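Local structure of ornithine carbamoyltransferase (Campylobacter jejuni subsp. jejuni, 3TPF) at residues L19-L33 and E284-C298. The protein catalyses the transfer of the carbamoyl group from carbamoyl phosphate to L-ornithine, giving L-citrulline and phosphate in arginine biosynthesis. Residues are numbered along the deposited sequence; the frame is centred on the assembly and turned at random.
Sequences LVNHASELKKEPKKL and EEARNRLYVVKALLC
Lys27 reaches from helix 13-28 across the ring of Tyr291 on helix 279-302, a crossing of two helices that ties the chain's C-terminal helix, by sequence part of the ornithine-binding half, back to the carbamoyl-phosphate domain of the carbamoyltransferase fold. The segment axes cross at 114° and approach to 7.9 Å, consistent with the small Ala23 and Ala295 at the crossing, their CB atoms 4.2 Å apart. With CG anti to the backbone N (chi1 176°) and an extended chain beyond, Lys27 lays its methylenes over one face of the tyrosine; CD stands 3.6 Å from the ring centroid in a CH-pi contact. The ammonium beyond is gripped by several acceptors. Lys27 NZ donates to Asn288 OD1 at 2.8 Å, in the carbonyl plane and on a lone pair, and forms a salt bridge with Glu284 OE2 at 2.9 Å. Glu138 on helix 126-138 supplies a second carboxylate to Lys27 and also accepts from Asn288 ND2, which is shared with Thr135, so both ends of the amide are satisfied. Glu284 OE1 forms a salt bridge with Arg287 NH1, its hydrogen bond weak. On the other side of Tyr291 along the helix, the ammonium of Lys294 forms a salt bridge with Glu60, while its CB packs against Leu26 CD1. The methyl Leu26 CD1 also lies over the centre of the His22 ring, whose ND1 donates to Glu25 OE2 at 3.3 Å. Beyond the helix end, one water links the segments, accepting from Lys294 NZ at 2.9 Å and donating to Lys31 O at 3.0 Å.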
ATOM      1  N   LEU B  19       0.004   5.685  29.837  1.00 42.81           N
ATOM      2  CA  LEU B  19       0.311   5.370  28.458  1.00 40.69           C
ATOM      3  C   LEU B  19       1.828   5.273  28.247  1.00 41.37           C
ATOM      4  O   LEU B  19       2.381   4.320  27.691  1.00 42.17           O
ATOM      5  CB  LEU B  19      -0.248   6.422  27.517  1.00 39.62           C
ATOM      6  CG  LEU B  19      -1.736   6.356  27.086  1.00 39.01           C
ATOM      7  CD1 LEU B  19      -2.096   7.497  26.144  1.00 37.22           C
ATOM      8  CD2 LEU B  19      -2.044   5.001  26.452  1.00 38.24           C
ATOM      9  N   VAL B  20       2.527   6.246  28.768  1.00 42.96           N
ATOM     10  CA  VAL B  20       3.973   6.195  28.766  1.00 42.20           C
ATOM     11  C   VAL B  20       4.500   4.944  29.502  1.00 43.86           C
ATOM     12  O   VAL B  20       5.427   4.292  29.035  1.00 43.45           O
ATOM     13  CB  VAL B  20       4.569   7.461  29.375  1.00 42.09           C
ATOM     14  CG1 VAL B  20       6.010   7.156  29.705  1.00 44.09           C
ATOM     15  CG2 VAL B  20       4.420   8.670  28.436  1.00 39.81           C
ATOM     16  N   ASN B  21       3.955   4.632  30.651  1.00 45.85           N
ATOM     17  CA  ASN B  21       4.506   3.489  31.389  1.00 50.58           C
ATOM     18  C   ASN B  21       4.251   2.206  30.673  1.00 49.79           C
ATOM     19  O   ASN B  21       5.009   1.246  30.752  1.00 49.46           O
ATOM     20  CB  ASN B  21       3.937   3.337  32.816  1.00 56.80           C
ATOM     21  CG  ASN B  21       4.382   4.443  33.745  1.00 61.28           C
ATOM     22  OD1 ASN B  21       5.381   5.188  33.507  1.00 62.60           O
ATOM     23  ND2 ASN B  21       3.669   4.536  34.859  1.00 65.70           N
ATOM     24  N   HIS B  22       3.126   2.169  29.982  1.00 48.16           N
ATOM     25  CA  HIS B  22       2.764   0.945  29.315  1.00 47.42           C
ATOM     26  C   HIS B  22       3.722   0.774  28.114  1.00 45.15           C
ATOM     27  O   HIS B  22       4.219  -0.327  27.879  1.00 43.89           O
ATOM     28  CB  HIS B  22       1.308   0.990  28.860  1.00 46.52           C
ATOM     29  CG  HIS B  22       0.793  -0.333  28.380  1.00 47.36           C
ATOM     30  ND1 HIS B  22       1.392  -1.518  28.729  1.00 49.60           N
ATOM     31  CD2 HIS B  22      -0.241  -0.662  27.574  1.00 46.57           C
ATOM     32  CE1 HIS B  22       0.767  -2.524  28.153  1.00 49.67           C
ATOM     33  NE2 HIS B  22      -0.230  -2.032  27.450  1.00 47.69           N
ATOM     34  N   ALA B  23       3.936   1.882  27.406  1.00 41.90           N
ATOM     35  CA  ALA B  23       4.834   1.925  26.247  1.00 41.07           C
ATOM     36  C   ALA B  23       6.156   1.307  26.665  1.00 44.03           C
ATOM     37  O   ALA B  23       6.724   0.433  26.031  1.00 46.11           O
ATOM     38  CB  ALA B  23       5.021   3.354  25.733  1.00 38.07           C
ATOM     39  N   SER B  24       6.584   1.722  27.815  1.00 46.88           N
ATOM     40  CA  SER B  24       7.826   1.306  28.330  1.00 50.07           C
ATOM     41  C   SER B  24       7.836  -0.196  28.604  1.00 51.95           C
ATOM     42  O   SER B  24       8.802  -0.872  28.315  1.00 53.25           O
ATOM     43  CB  SER B  24       8.070   2.083  29.615  1.00 53.82           C
ATOM     44  OG  SER B  24       9.427   2.144  29.918  1.00 57.82           O
ATOM     45  N   GLU B  25       6.784  -0.698  29.206  1.00 53.76           N
ATOM     46  CA  GLU B  25       6.661  -2.148  29.461  1.00 58.55           C
ATOM     47  C   GLU B  25       6.738  -2.915  28.146  1.00 55.61           C
ATOM     48  O   GLU B  25       7.370  -3.962  28.046  1.00 53.56           O
ATOM     49  CB  GLU B  25       5.334  -2.496  30.165  1.00 63.26           C
ATOM     50  CG  GLU B  25       5.345  -2.364  31.697  1.00 70.42           C
ATOM     51  CD  GLU B  25       3.957  -2.019  32.285  1.00 77.08           C
ATOM     52  OE1 GLU B  25       3.900  -1.599  33.459  1.00 77.51           O
ATOM     53  OE2 GLU B  25       2.908  -2.190  31.577  1.00 85.01           O
ATOM     54  N   LEU B  26       6.085  -2.353  27.137  1.00 52.03           N
ATOM     55  CA  LEU B  26       5.975  -3.035  25.834  1.00 50.22           C
ATOM     56  C   LEU B  26       7.321  -3.032  25.116  1.00 51.44           C
ATOM     57  O   LEU B  26       7.694  -4.002  24.438  1.00 51.57           O
ATOM     58  CB  LEU B  26       4.895  -2.403  24.959  1.00 45.18           C
ATOM     59  CG  LEU B  26       3.465  -2.763  25.345  1.00 44.17           C
ATOM     60  CD1 LEU B  26       2.518  -1.844  24.555  1.00 41.04           C
ATOM     61  CD2 LEU B  26       3.212  -4.249  25.075  1.00 43.89           C
ATOM     62  N   LYS B  27       8.033  -1.931  25.273  1.00 51.83           N
ATOM     63  CA  LYS B  27       9.378  -1.838  24.703  1.00 54.29           C
ATOM     64  C   LYS B  27      10.263  -2.874  25.356  1.00 55.40           C
ATOM     65  O   LYS B  27      10.994  -3.575  24.695  1.00 54.65           O
ATOM     66  CB  LYS B  27       9.994  -0.466  24.869  1.00 53.72           C
ATOM     67  CG  LYS B  27      11.427  -0.375  24.378  1.00 54.49           C
ATOM     68  CD  LYS B  27      11.795   1.075  24.064  1.00 55.35           C
ATOM     69  CE  LYS B  27      13.293   1.373  23.883  1.00 56.66           C
ATOM     70  NZ  LYS B  27      13.510   2.738  23.196  1.00 51.84           N
ATOM     71  N   LYS B  28      10.099  -3.037  26.642  1.00 61.38           N
ATOM     72  CA  LYS B  28      10.915  -4.051  27.380  1.00 70.15           C
ATOM     73  C   LYS B  28      10.512  -5.474  26.968  1.00 72.81           C
ATOM     74  O   LYS B  28      11.366  -6.313  26.712  1.00 80.19           O
ATOM     75  CB  LYS B  28      10.833  -3.909  28.924  1.00 68.22           C
ATOM     76  N   GLU B  29       9.206  -5.726  26.966  1.00 74.73           N
ATOM     77  CA  GLU B  29       8.630  -7.083  26.769  1.00 74.95           C
ATOM     78  C   GLU B  29       7.451  -7.033  25.818  1.00 68.81           C
ATOM     79  O   GLU B  29       6.297  -6.886  26.238  1.00 66.13           O
ATOM     80  CB  GLU B  29       8.193  -7.742  28.089  1.00 81.43           C
ATOM     81  CG  GLU B  29       8.010  -9.234  27.899  1.00 89.44           C
ATOM     82  CD  GLU B  29       7.165  -9.902  28.974  1.00104.79           C
ATOM     83  OE1 GLU B  29       7.658 -10.046  30.131  1.00115.01           O
ATOM     84  OE2 GLU B  29       6.033 -10.346  28.647  1.00107.60           O
ATOM     85  N   PRO B  30       7.736  -7.124  24.521  1.00 65.57           N
ATOM     86  CA  PRO B  30       6.677  -7.048  23.506  1.00 63.00           C
ATOM     87  C   PRO B  30       5.680  -8.194  23.623  1.00 62.16           C
ATOM     88  O   PRO B  30       6.074  -9.311  23.888  1.00 70.67           O
ATOM     89  CB  PRO B  30       7.439  -7.134  22.178  1.00 60.66           C
ATOM     90  CG  PRO B  30       8.852  -6.839  22.499  1.00 61.21           C
ATOM     91  CD  PRO B  30       9.079  -7.195  23.924  1.00 64.34           C
ATOM     92  N   LYS B  31       4.407  -7.865  23.471  1.00 58.39           N
ATOM     93  CA  LYS B  31       3.302  -8.778  23.600  1.00 58.52           C
ATOM     94  C   LYS B  31       2.296  -8.493  22.490  1.00 54.77           C
ATOM     95  O   LYS B  31       2.114  -7.355  22.070  1.00 51.75           O
ATOM     96  CB  LYS B  31       2.622  -8.631  24.982  1.00 60.55           C
ATOM     97  CG  LYS B  31       3.366  -9.252  26.172  1.00 65.22           C
ATOM     98  CD  LYS B  31       2.772  -8.889  27.564  1.00 67.20           C
ATOM     99  CE  LYS B  31       1.832  -9.925  28.253  1.00 69.52           C
ATOM    100  NZ  LYS B  31       0.665  -9.383  29.077  1.00 66.92           N
ATOM    101  N   LYS B  32       1.640  -9.551  22.021  1.00 56.52           N
ATOM    102  CA  LYS B  32       0.631  -9.453  20.942  1.00 54.71           C
ATOM    103  C   LYS B  32      -0.777  -9.310  21.497  1.00 51.00           C
ATOM    104  O   LYS B  32      -1.569 -10.233  21.542  1.00 52.57           O
ATOM    105  CB  LYS B  32       0.738 -10.660  20.016  1.00 61.29           C
ATOM    106  CG  LYS B  32       2.025 -10.724  19.190  1.00 63.30           C
ATOM    107  CD  LYS B  32       1.989 -11.820  18.111  1.00 67.49           C
ATOM    108  CE  LYS B  32       3.171 -11.701  17.117  1.00 68.11           C
ATOM    109  NZ  LYS B  32       3.664 -12.941  16.455  1.00 68.72           N
ATOM    110  N   LEU B  33      -1.034  -8.114  21.985  1.00 47.00           N
ATOM    111  CA  LEU B  33      -2.245  -7.816  22.733  1.00 45.85           C
ATOM    112  C   LEU B  33      -3.497  -7.524  21.918  1.00 43.67           C
ATOM    113  O   LEU B  33      -4.580  -7.455  22.442  1.00 43.63           O
ATOM    114  CB  LEU B  33      -1.977  -6.611  23.640  1.00 43.74           C
ATOM    115  CG  LEU B  33      -0.854  -6.627  24.678  1.00 44.75           C
ATOM    116  CD1 LEU B  33      -0.782  -5.153  25.174  1.00 41.41           C
ATOM    117  CD2 LEU B  33      -1.078  -7.700  25.797  1.00 46.37           C
ATOM    118  N   GLU B 284      16.276   8.177  18.776  1.00 43.68           N
ATOM    119  CA  GLU B 284      15.525   7.316  19.659  1.00 45.24           C
ATOM    120  C   GLU B 284      14.077   7.894  19.734  1.00 42.16           C
ATOM    121  O   GLU B 284      13.067   7.177  19.701  1.00 38.86           O
ATOM    122  CB  GLU B 284      16.174   7.219  21.033  1.00 52.49           C
ATOM    123  CG  GLU B 284      16.937   5.915  21.304  1.00 62.16           C
ATOM    124  CD  GLU B 284      16.060   4.635  21.127  1.00 72.36           C
ATOM    125  OE1 GLU B 284      16.580   3.583  20.620  1.00 80.53           O
ATOM    126  OE2 GLU B 284      14.837   4.651  21.507  1.00 77.88           O
ATOM    127  N   GLU B 285      14.014   9.218  19.763  1.00 40.68           N
ATOM    128  CA  GLU B 285      12.761   9.934  19.834  1.00 39.63           C
ATOM    129  C   GLU B 285      11.922   9.399  18.675  1.00 38.96           C
ATOM    130  O   GLU B 285      10.842   8.934  18.892  1.00 37.62           O
ATOM    131  CB  GLU B 285      12.952  11.463  19.734  1.00 40.41           C
ATOM    132  CG  GLU B 285      11.668  12.320  19.760  1.00 39.09           C
ATOM    133  CD  GLU B 285      11.852  13.816  19.380  1.00 39.14           C
ATOM    134  OE1 GLU B 285      13.031  14.163  19.169  1.00 39.47           O
ATOM    135  OE2 GLU B 285      10.822  14.605  19.307  1.00 37.12           O
ATOM    136  N   ALA B 286      12.450   9.503  17.451  1.00 39.75           N
ATOM    137  CA  ALA B 286      11.826   9.010  16.203  1.00 39.01           C
ATOM    138  C   ALA B 286      11.229   7.615  16.321  1.00 40.75           C
ATOM    139  O   ALA B 286      10.078   7.325  16.073  1.00 40.15           O
ATOM    140  CB  ALA B 286      12.933   8.953  15.173  1.00 38.96           C
ATOM    141  N   ARG B 287      12.067   6.732  16.766  1.00 44.98           N
ATOM    142  CA  ARG B 287      11.710   5.367  16.913  1.00 46.40           C
ATOM    143  C   ARG B 287      10.724   5.163  18.026  1.00 43.65           C
ATOM    144  O   ARG B 287       9.918   4.260  17.977  1.00 44.19           O
ATOM    145  CB  ARG B 287      12.983   4.622  17.228  1.00 56.55           C
ATOM    146  CG  ARG B 287      12.847   3.137  17.357  1.00 66.75           C
ATOM    147  CD  ARG B 287      14.136   2.659  17.955  1.00 74.84           C
ATOM    148  NE  ARG B 287      14.383   1.252  17.686  1.00 84.78           N
ATOM    149  CZ  ARG B 287      14.991   0.442  18.547  1.00 96.59           C
ATOM    150  NH1 ARG B 287      15.380   0.900  19.755  1.00 97.48           N
ATOM    151  NH2 ARG B 287      15.188  -0.836  18.221  1.00105.64           N
ATOM    152  N   ASN B 288      10.811   5.956  19.075  1.00 41.95           N
ATOM    153  CA  ASN B 288       9.999   5.704  20.297  1.00 40.10           C
ATOM    154  C   ASN B 288       8.465   6.001  20.086  1.00 38.08           C
ATOM    155  O   ASN B 288       7.630   5.573  20.811  1.00 37.54           O
ATOM    156  CB  ASN B 288      10.502   6.564  21.451  1.00 40.85           C
ATOM    157  CG  ASN B 288      11.666   5.971  22.231  1.00 41.23           C
ATOM    158  OD1 ASN B 288      11.936   4.796  22.130  1.00 42.39           O
ATOM    159  ND2 ASN B 288      12.365   6.812  23.024  1.00 40.81           N
ATOM    160  N   ARG B 289       8.106   6.653  19.019  1.00 37.08           N
ATOM    161  CA  ARG B 289       6.690   6.726  18.620  1.00 36.72           C
ATOM    162  C   ARG B 289       5.970   5.371  18.452  1.00 34.50           C
ATOM    163  O   ARG B 289       4.768   5.261  18.602  1.00 32.12           O
ATOM    164  CB  ARG B 289       6.560   7.430  17.268  1.00 37.21           C
ATOM    165  CG  ARG B 289       5.200   7.991  17.082  1.00 38.35           C
ATOM    166  CD  ARG B 289       5.229   9.535  17.011  1.00 44.78           C
ATOM    167  NE  ARG B 289       4.376   9.906  15.882  1.00 48.93           N
ATOM    168  CZ  ARG B 289       4.820  10.207  14.673  1.00 57.67           C
ATOM    169  NH1 ARG B 289       3.939  10.380  13.692  1.00 64.17           N
ATOM    170  NH2 ARG B 289       6.142  10.359  14.440  1.00 59.26           N
ATOM    171  N   LEU B 290       6.747   4.352  18.110  1.00 34.30           N
ATOM    172  CA  LEU B 290       6.223   3.012  17.999  1.00 33.92           C
ATOM    173  C   LEU B 290       5.569   2.578  19.290  1.00 33.66           C
ATOM    174  O   LEU B 290       4.456   2.127  19.308  1.00 33.62           O
ATOM    175  CB  LEU B 290       7.327   2.035  17.641  1.00 34.74           C
ATOM    176  CG  LEU B 290       6.897   0.558  17.591  1.00 35.28           C
ATOM    177  CD1 LEU B 290       5.816   0.565  16.530  1.00 34.97           C
ATOM    178  CD2 LEU B 290       8.001  -0.421  17.267  1.00 35.30           C
ATOM    179  N   TYR B 291       6.283   2.710  20.379  1.00 35.93           N
ATOM    180  CA  TYR B 291       5.904   2.032  21.657  1.00 37.89           C
ATOM    181  C   TYR B 291       4.695   2.724  22.218  1.00 36.19           C
ATOM    182  O   TYR B 291       3.868   2.158  22.890  1.00 36.45           O
ATOM    183  CB  TYR B 291       7.069   2.035  22.636  1.00 40.71           C
ATOM    184  CG  TYR B 291       8.294   1.454  21.999  1.00 43.10           C
ATOM    185  CD1 TYR B 291       8.386   0.107  21.756  1.00 44.86           C
ATOM    186  CD2 TYR B 291       9.342   2.271  21.563  1.00 43.81           C
ATOM    187  CE1 TYR B 291       9.495  -0.425  21.143  1.00 47.36           C
ATOM    188  CE2 TYR B 291      10.464   1.723  20.947  1.00 45.57           C
ATOM    189  CZ  TYR B 291      10.536   0.374  20.756  1.00 46.49           C
ATOM    190  OH  TYR B 291      11.618  -0.222  20.148  1.00 48.60           O
ATOM    191  N   VAL B 292       4.632   3.975  21.897  1.00 34.74           N
ATOM    192  CA  VAL B 292       3.631   4.895  22.435  1.00 35.62           C
ATOM    193  C   VAL B 292       2.319   4.693  21.675  1.00 33.38           C
ATOM    194  O   VAL B 292       1.258   4.546  22.252  1.00 32.81           O
ATOM    195  CB  VAL B 292       4.218   6.349  22.406  1.00 36.41           C
ATOM    196  CG1 VAL B 292       3.168   7.348  22.142  1.00 37.83           C
ATOM    197  CG2 VAL B 292       4.912   6.666  23.756  1.00 36.20           C
ATOM    198  N   VAL B 293       2.416   4.595  20.365  1.00 32.12           N
ATOM    199  CA  VAL B 293       1.232   4.189  19.595  1.00 30.84           C
ATOM    200  C   VAL B 293       0.720   2.777  20.045  1.00 31.37           C
ATOM    201  O   VAL B 293      -0.481   2.568  20.242  1.00 30.25           O
ATOM    202  CB  VAL B 293       1.454   4.266  18.107  1.00 29.60           C
ATOM    203  CG1 VAL B 293       0.289   3.580  17.365  1.00 28.77           C
ATOM    204  CG2 VAL B 293       1.601   5.811  17.727  1.00 30.35           C
ATOM    205  N   LYS B 294       1.626   1.857  20.278  1.00 31.46           N
ATOM    206  CA  LYS B 294       1.199   0.558  20.860  1.00 32.44           C
ATOM    207  C   LYS B 294       0.348   0.684  22.093  1.00 33.29           C
ATOM    208  O   LYS B 294      -0.773   0.160  22.172  1.00 33.73           O
ATOM    209  CB  LYS B 294       2.381  -0.294  21.152  1.00 33.32           C
ATOM    210  CG  LYS B 294       2.899  -1.030  19.931  1.00 33.52           C
ATOM    211  CD  LYS B 294       4.298  -1.515  20.182  1.00 35.88           C
ATOM    212  CE  LYS B 294       4.540  -3.001  19.785  1.00 37.82           C
ATOM    213  NZ  LYS B 294       5.831  -3.511  20.301  1.00 39.00           N
ATOM    214  N   ALA B 295       0.839   1.459  23.046  1.00 33.97           N
ATOM    215  CA  ALA B 295       0.117   1.665  24.325  1.00 34.53           C
ATOM    216  C   ALA B 295      -1.250   2.246  24.010  1.00 34.05           C
ATOM    217  O   ALA B 295      -2.295   1.836  24.561  1.00 36.44           O
ATOM    218  CB  ALA B 295       0.877   2.600  25.273  1.00 34.21           C
ATOM    219  N   LEU B 296      -1.231   3.249  23.164  1.00 31.73           N
ATOM    220  CA  LEU B 296      -2.442   4.007  22.868  1.00 31.22           C
ATOM    221  C   LEU B 296      -3.503   3.088  22.294  1.00 30.81           C
ATOM    222  O   LEU B 296      -4.638   3.107  22.678  1.00 30.30           O
ATOM    223  CB  LEU B 296      -2.095   5.107  21.815  1.00 30.20           C
ATOM    224  CG  LEU B 296      -3.131   6.052  21.369  1.00 29.81           C
ATOM    225  CD1 LEU B 296      -3.817   6.726  22.537  1.00 31.39           C
ATOM    226  CD2 LEU B 296      -2.397   7.103  20.546  1.00 30.26           C
ATOM    227  N   LEU B 297      -3.100   2.324  21.303  1.00 30.62           N
ATOM    228  CA  LEU B 297      -4.008   1.367  20.704  1.00 31.67           C
ATOM    229  C   LEU B 297      -4.482   0.330  21.778  1.00 34.70           C
ATOM    230  O   LEU B 297      -5.707   0.064  21.814  1.00 38.28           O
ATOM    231  CB  LEU B 297      -3.367   0.600  19.578  1.00 31.24           C
ATOM    232  CG  LEU B 297      -2.952   1.266  18.295  1.00 30.32           C
ATOM    233  CD1 LEU B 297      -2.156   0.165  17.522  1.00 30.48           C
ATOM    234  CD2 LEU B 297      -4.111   1.876  17.510  1.00 29.99           C
ATOM    235  N   CYS B 298      -3.635  -0.165  22.673  1.00 33.86           N
ATOM    236  CA  CYS B 298      -4.204  -1.081  23.683  1.00 36.91           C
ATOM    237  C   CYS B 298      -5.248  -0.361  24.518  1.00 38.50           C
ATOM    238  O   CYS B 298      -6.238  -0.958  25.009  1.00 41.49           O
ATOM    239  CB  CYS B 298      -3.141  -1.752  24.595  1.00 37.43           C
ATOM    240  SG  CYS B 298      -1.914  -2.714  23.640  1.00 36.56           S
TER
HETATM  241  O   HOH W   1       4.481  -6.044  20.848  1.00 40.65           O